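Local structure of halotolerant alpha-type carbonic anhydrase (dCA II) (Dunaliella salina, 1Y7W) at residues G87-Q99 against A199-V213. The protein is a salt-tolerant zinc enzyme of the alpha carbonic anhydrase family that catalyses the reversible hydration of carbon dioxide to bicarbonate. Residues are numbered along the deposited sequence; the frame is centred on the assembly and turned at random. Where two conformers were deposited one is given.
Sequences GITLTNAKVDLEQ and ASYGDTGVSIDNINV. With NA (sodium ion), chain C.
Leu-97 lays its isobutyl group across the side chain of Val-206 at about a right angle, its CG 4.0 Å from CG2 of the valine, while Ile-190 of helix 181-195 also packs against it. Two backbone hydrogen bonds hold Leu-97 against the same segment: its N-H runs almost straight down the carbonyl bond of Asp-203 (N to O 2.8 Å), and its own O takes the N-H of Gly-202, in the type II turn from Ser-200 to Asp-203. Asp-96 turns its carboxylate to segment 199-213, CG beside the backbone N (chi1 -74°), and OD1 accepts the N-H of Gly-205 (N to OD1 2.9 Å) nearly along its own C-O axis, also touching CB of Thr-204. That glycine, with positive phi, and Val-206 together face Val-95 in a G1 beta bulge at the end of the short antiparallel pairing of 94-95 with 206-207. Strand 94-95 is the middle one of a three-stranded sheet with 103-104 on its other side, a small sheet separate from the large mixed sheet that carries the zinc ligands. On the face that carries Val-95 and Val-206, CG1 of Val-95 meets CG2 of Ile-208 at 3.7 Å, the two side chains at about a right angle. Past Ile-208, whose N-H still reaches Ala-93 O, regular pairing lapses and the side chain of Asn-210 takes over: OD1 accepts the N-H of Asn-92 at 3.2 Å, and a water that accepts the N-H of Ala-93 also lies within hydrogen-bonding distance of OD1 and of Ile-208 O. Pairing resumes between Leu-90 and Ile-211, joined by two backbone bonds. CG of Leu-90 also packs against CG2 of Val-213 (3.6 Å), at the start of helix 213-217, and Phe-129 of strand 120-133 touches both Leu-90 and Ile-211. At the far end Gly-87 O coordinates the sodium ion at 2.4 Å, together with Gly-82, Gln-84 and two waters. One of these waters is hydrogen-bonded to Thr-89 OG1.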
loop_
_atom_site.group_PDB
_atom_site.type_symbol
_atom_site.label_atom_id
_atom_site.label_comp_id
_atom_site.label_asym_id
_atom_site.label_seq_id
_atom_site.Cartn_x
_atom_site.Cartn_y
_atom_site.Cartn_z
ATOM N N GLY A 87 -2.573 18.094 -11.596
ATOM C CA GLY A 87 -2.220 17.487 -10.306
ATOM C C GLY A 87 -3.452 16.755 -9.821
ATOM O O GLY A 87 -4.573 17.244 -9.960
ATOM N N ILE A 88 -3.263 15.563 -9.249
ATOM C CA ILE A 88 -4.385 14.758 -8.805
ATOM C C ILE A 88 -4.816 15.010 -7.367
ATOM O O ILE A 88 -3.972 15.043 -6.440
ATOM C CB ILE A 88 -4.040 13.214 -8.959
ATOM C CG1 ILE A 88 -4.036 12.836 -10.459
ATOM C CG2 ILE A 88 -5.108 12.354 -8.245
ATOM C CD1 ILE A 88 -3.753 11.343 -10.773
ATOM N N THR A 89 -6.124 15.171 -7.173
ATOM C CA THR A 89 -6.671 15.291 -5.815
ATOM C C THR A 89 -7.649 14.150 -5.674
ATOM O O THR A 89 -8.530 13.985 -6.504
ATOM C CB THR A 89 -7.444 16.592 -5.596
ATOM O OG1 THR A 89 -6.531 17.694 -5.755
ATOM C CG2 THR A 89 -8.043 16.579 -4.138
ATOM N N LEU A 90 -7.514 13.349 -4.617
ATOM C CA LEU A 90 -8.433 12.234 -4.382
ATOM C C LEU A 90 -9.682 12.899 -3.802
ATOM O O LEU A 90 -9.631 13.516 -2.748
ATOM C CB LEU A 90 -7.807 11.277 -3.364
ATOM C CG LEU A 90 -6.461 10.707 -3.851
ATOM C CD1 LEU A 90 -6.044 9.656 -2.845
ATOM C CD2 LEU A 90 -6.583 10.091 -5.244
ATOM N N THR A 91 -10.798 12.735 -4.495
ATOM C CA THR A 91 -12.027 13.388 -4.078
ATOM C C THR A 91 -13.123 12.438 -3.577
ATOM O O THR A 91 -13.136 11.259 -3.934
ATOM C CB THR A 91 -12.571 14.248 -5.251
ATOM O OG1 THR A 91 -13.168 13.391 -6.214
ATOM C CG2 THR A 91 -11.453 15.039 -5.898
ATOM N N ASN A 92 -14.037 12.963 -2.744
ATOM C CA ASN A 92 -15.126 12.150 -2.182
ATOM C C ASN A 92 -14.414 10.959 -1.445
ATOM O O ASN A 92 -14.799 9.797 -1.567
ATOM C CB ASN A 92 -16.070 11.636 -3.291
ATOM C CG ASN A 92 -17.244 10.812 -2.745
ATOM O OD1 ASN A 92 -17.603 10.915 -1.558
ATOM N ND2 ASN A 92 -17.872 9.997 -3.615
ATOM N N ALA A 93 -13.341 11.295 -0.742
ATOM C CA ALA A 93 -12.569 10.304 -0.012
ATOM C C ALA A 93 -13.377 9.752 1.198
ATOM O O ALA A 93 -14.200 10.452 1.791
ATOM C CB ALA A 93 -11.264 10.945 0.465
ATOM N N LYS A 94 -13.160 8.475 1.510
ATOM C CA LYS A 94 -13.839 7.779 2.610
ATOM C C LYS A 94 -12.817 6.800 3.268
ATOM O O LYS A 94 -11.893 6.298 2.610
ATOM C CB LYS A 94 -15.014 6.998 2.057
ATOM C CG LYS A 94 -16.021 7.928 1.363
ATOM C CD LYS A 94 -17.167 7.175 0.742
ATOM C CE LYS A 94 -18.189 8.240 0.263
ATOM N NZ LYS A 94 -19.446 7.666 -0.359
ATOM N N VAL A 95 -12.955 6.561 4.561
ATOM C CA VAL A 95 -12.007 5.658 5.217
ATOM C C VAL A 95 -12.810 4.549 5.923
ATOM O O VAL A 95 -13.962 4.768 6.334
ATOM C CB VAL A 95 -11.123 6.442 6.195
ATOM C CG1 VAL A 95 -11.981 7.115 7.264
ATOM C CG2 VAL A 95 -10.095 5.509 6.852
ATOM N N ASP A 96 -12.244 3.347 5.983
ATOM C CA ASP A 96 -12.924 2.259 6.682
ATOM C C ASP A 96 -12.324 2.272 8.101
ATOM O O ASP A 96 -11.072 2.266 8.284
ATOM C CB ASP A 96 -12.653 0.902 5.989
ATOM C CG ASP A 96 -13.439 0.725 4.653
ATOM O OD1 ASP A 96 -14.263 1.612 4.298
ATOM O OD2 ASP A 96 -13.210 -0.325 3.979
ATOM N N LEU A 97 -13.194 2.312 9.111
ATOM C CA LEU A 97 -12.693 2.335 10.465
ATOM C C LEU A 97 -12.470 0.918 11.010
ATOM O O LEU A 97 -13.230 0.417 11.851
ATOM C CB LEU A 97 -13.657 3.129 11.367
ATOM C CG LEU A 97 -13.762 4.605 10.964
ATOM C CD1 LEU A 97 -14.615 5.360 12.044
ATOM C CD2 LEU A 97 -12.327 5.244 10.826
ATOM N N GLU A 98 -11.454 0.251 10.476
ATOM C CA GLU A 98 -11.102 -1.083 10.939
ATOM C C GLU A 98 -9.659 -1.308 10.552
ATOM O O GLU A 98 -8.982 -0.413 10.006
ATOM C CB GLU A 98 -12.001 -2.159 10.291
ATOM C CG GLU A 98 -11.905 -2.224 8.757
ATOM C CD GLU A 98 -12.888 -3.250 8.154
ATOM O OE1 GLU A 98 -13.679 -3.876 8.902
ATOM O OE2 GLU A 98 -12.840 -3.460 6.913
ATOM N N GLN A 99 -9.176 -2.493 10.846
ATOM C CA GLN A 99 -7.781 -2.839 10.512
ATOM C C GLN A 99 -7.368 -2.388 9.087
ATOM O O GLN A 99 -8.129 -2.627 8.138
ATOM C CB GLN A 99 -7.620 -4.356 10.620
ATOM C CG GLN A 99 -6.164 -4.880 10.459
ATOM C CD GLN A 99 -6.134 -6.402 10.267
ATOM O OE1 GLN A 99 -5.874 -7.170 11.200
ATOM N NE2 GLN A 99 -6.409 -6.836 9.072
ATOM N N ALA A 199 -19.733 8.854 13.722
ATOM C CA ALA A 199 -19.090 7.649 13.221
ATOM C C ALA A 199 -18.736 6.768 14.428
ATOM O O ALA A 199 -18.505 7.277 15.511
ATOM C CB ALA A 199 -17.803 8.006 12.459
ATOM N N SER A 200 -18.684 5.461 14.209
ATOM C CA SER A 200 -18.324 4.450 15.220
ATOM C C SER A 200 -17.243 3.561 14.630
ATOM O O SER A 200 -17.189 3.409 13.428
ATOM C CB SER A 200 -19.535 3.560 15.583
ATOM O OG SER A 200 -20.550 4.368 16.147
ATOM N N TYR A 201 -16.375 3.003 15.475
ATOM C CA TYR A 201 -15.365 2.078 14.973
ATOM C C TYR A 201 -16.100 0.932 14.276
ATOM O O TYR A 201 -17.153 0.492 14.747
ATOM C CB TYR A 201 -14.566 1.507 16.120
ATOM C CG TYR A 201 -13.779 2.550 16.892
ATOM C CD1 TYR A 201 -12.945 3.439 16.230
ATOM C CD2 TYR A 201 -13.832 2.604 18.307
ATOM C CE1 TYR A 201 -12.181 4.339 16.898
ATOM C CE2 TYR A 201 -13.056 3.527 19.008
ATOM C CZ TYR A 201 -12.230 4.386 18.295
ATOM O OH TYR A 201 -11.411 5.319 18.920
ATOM N N GLY A 202 -15.538 0.411 13.178
ATOM C CA GLY A 202 -16.219 -0.651 12.480
ATOM C C GLY A 202 -17.037 -0.086 11.309
ATOM O O GLY A 202 -17.362 -0.835 10.375
ATOM N N ASP A 203 -17.383 1.198 11.356
ATOM C CA ASP A 203 -18.100 1.810 10.233
ATOM C C ASP A 203 -17.154 1.833 9.009
ATOM O O ASP A 203 -15.951 2.046 9.134
ATOM C CB ASP A 203 -18.479 3.257 10.539
ATOM C CG ASP A 203 -19.642 3.364 11.508
ATOM O OD1 ASP A 203 -20.057 4.508 11.759
ATOM O OD2 ASP A 203 -20.123 2.313 11.992
ATOM N N THR A 204 -17.714 1.608 7.826
ATOM C CA THR A 204 -16.927 1.654 6.617
ATOM C C THR A 204 -17.389 2.829 5.753
ATOM O O THR A 204 -18.509 3.313 5.921
ATOM C CB THR A 204 -17.015 0.322 5.820
ATOM O OG1 THR A 204 -18.382 -0.001 5.523
ATOM C CG2 THR A 204 -16.365 -0.823 6.605
ATOM N N GLY A 205 -16.505 3.332 4.892
ATOM C CA GLY A 205 -16.878 4.432 4.004
ATOM C C GLY A 205 -17.249 5.746 4.664
ATOM O O GLY A 205 -18.142 6.454 4.195
ATOM N N VAL A 206 -16.556 6.073 5.748
ATOM C CA VAL A 206 -16.746 7.291 6.525
ATOM C C VAL A 206 -16.093 8.472 5.770
ATOM O O VAL A 206 -14.925 8.434 5.426
ATOM C CB VAL A 206 -16.060 7.095 7.924
ATOM C CG1 VAL A 206 -16.035 8.406 8.777
ATOM C CG2 VAL A 206 -16.779 5.915 8.638
ATOM N N SER A 207 -16.839 9.539 5.522
ATOM C CA SER A 207 -16.274 10.671 4.777
ATOM C C SER A 207 -15.144 11.403 5.426
ATOM O O SER A 207 -15.197 11.689 6.608
ATOM C CB SER A 207 -17.378 11.679 4.457
ATOM O OG SER A 207 -18.283 11.043 3.566
ATOM N N ILE A 208 -14.102 11.697 4.650
ATOM C CA ILE A 208 -13.017 12.472 5.154
ATOM C C ILE A 208 -12.702 13.509 4.049
ATOM O O ILE A 208 -13.266 13.416 2.957
ATOM C CB ILE A 208 -11.787 11.609 5.479
ATOM C CG1 ILE A 208 -11.430 10.757 4.273
ATOM C CG2 ILE A 208 -12.047 10.788 6.747
ATOM C CD1 ILE A 208 -10.010 10.132 4.366
ATOM N N ASP A 209 -11.851 14.473 4.359
ATOM C CA ASP A 209 -11.509 15.550 3.446
ATOM C C ASP A 209 -10.764 15.049 2.224
ATOM O O ASP A 209 -10.129 13.987 2.263
ATOM C CB ASP A 209 -10.590 16.596 4.100
ATOM C CG ASP A 209 -11.251 17.375 5.223
ATOM O OD1 ASP A 209 -12.480 17.427 5.298
ATOM O OD2 ASP A 209 -10.491 17.950 6.029
ATOM N N ASN A 210 -10.796 15.860 1.167
ATOM C CA ASN A 210 -10.100 15.519 -0.058
ATOM C C ASN A 210 -8.625 15.445 0.217
ATOM O O ASN A 210 -8.123 16.076 1.146
ATOM C CB ASN A 210 -10.351 16.568 -1.103
ATOM C CG ASN A 210 -11.756 16.536 -1.604
ATOM O OD1 ASN A 210 -12.447 15.488 -1.571
ATOM N ND2 ASN A 210 -12.199 17.688 -2.113
ATOM N N ILE A 211 -7.909 14.713 -0.636
ATOM C CA ILE A 211 -6.479 14.506 -0.402
ATOM C C ILE A 211 -5.604 14.882 -1.607
ATOM O O ILE A 211 -5.851 14.402 -2.715
ATOM C CB ILE A 211 -6.264 12.994 -0.111
ATOM C CG1 ILE A 211 -7.093 12.607 1.140
ATOM C CG2 ILE A 211 -4.762 12.669 0.024
ATOM C CD1 ILE A 211 -7.043 11.072 1.438
ATOM N N ASN A 212 -4.571 15.666 -1.342
ATOM C CA ASN A 212 -3.621 16.151 -2.339
ATOM C C ASN A 212 -2.507 15.070 -2.370
ATOM O O ASN A 212 -1.666 14.981 -1.467
ATOM C CB ASN A 212 -3.100 17.517 -1.847
ATOM C CG ASN A 212 -2.230 18.264 -2.886
ATOM O OD1 ASN A 212 -2.255 19.540 -2.967
ATOM N ND2 ASN A 212 -1.431 17.518 -3.648
ATOM N N VAL A 213 -2.524 14.238 -3.406
ATOM C CA VAL A 213 -1.571 13.131 -3.462
ATOM C C VAL A 213 -0.137 13.554 -3.307
ATOM O O VAL A 213 0.608 13.022 -2.458
ATOM C CB VAL A 213 -1.745 12.305 -4.760
ATOM C CG1 VAL A 213 -0.717 11.123 -4.776
ATOM C CG2 VAL A 213 -3.120 11.700 -4.785
HETATM NA NA NA C . -5.757 19.290 -9.613
HETATM O O HOH W 1 -7.359 18.230 -8.556
HETATM O O HOH W 2 -16.167 12.048 1.254
HETATM O O HOH W 3 -13.614 14.027 0.351
HETATM O O HOH W 4 -16.214 -3.225 10.019
HETATM O O HOH W 5 -6.709 18.807 -11.604
#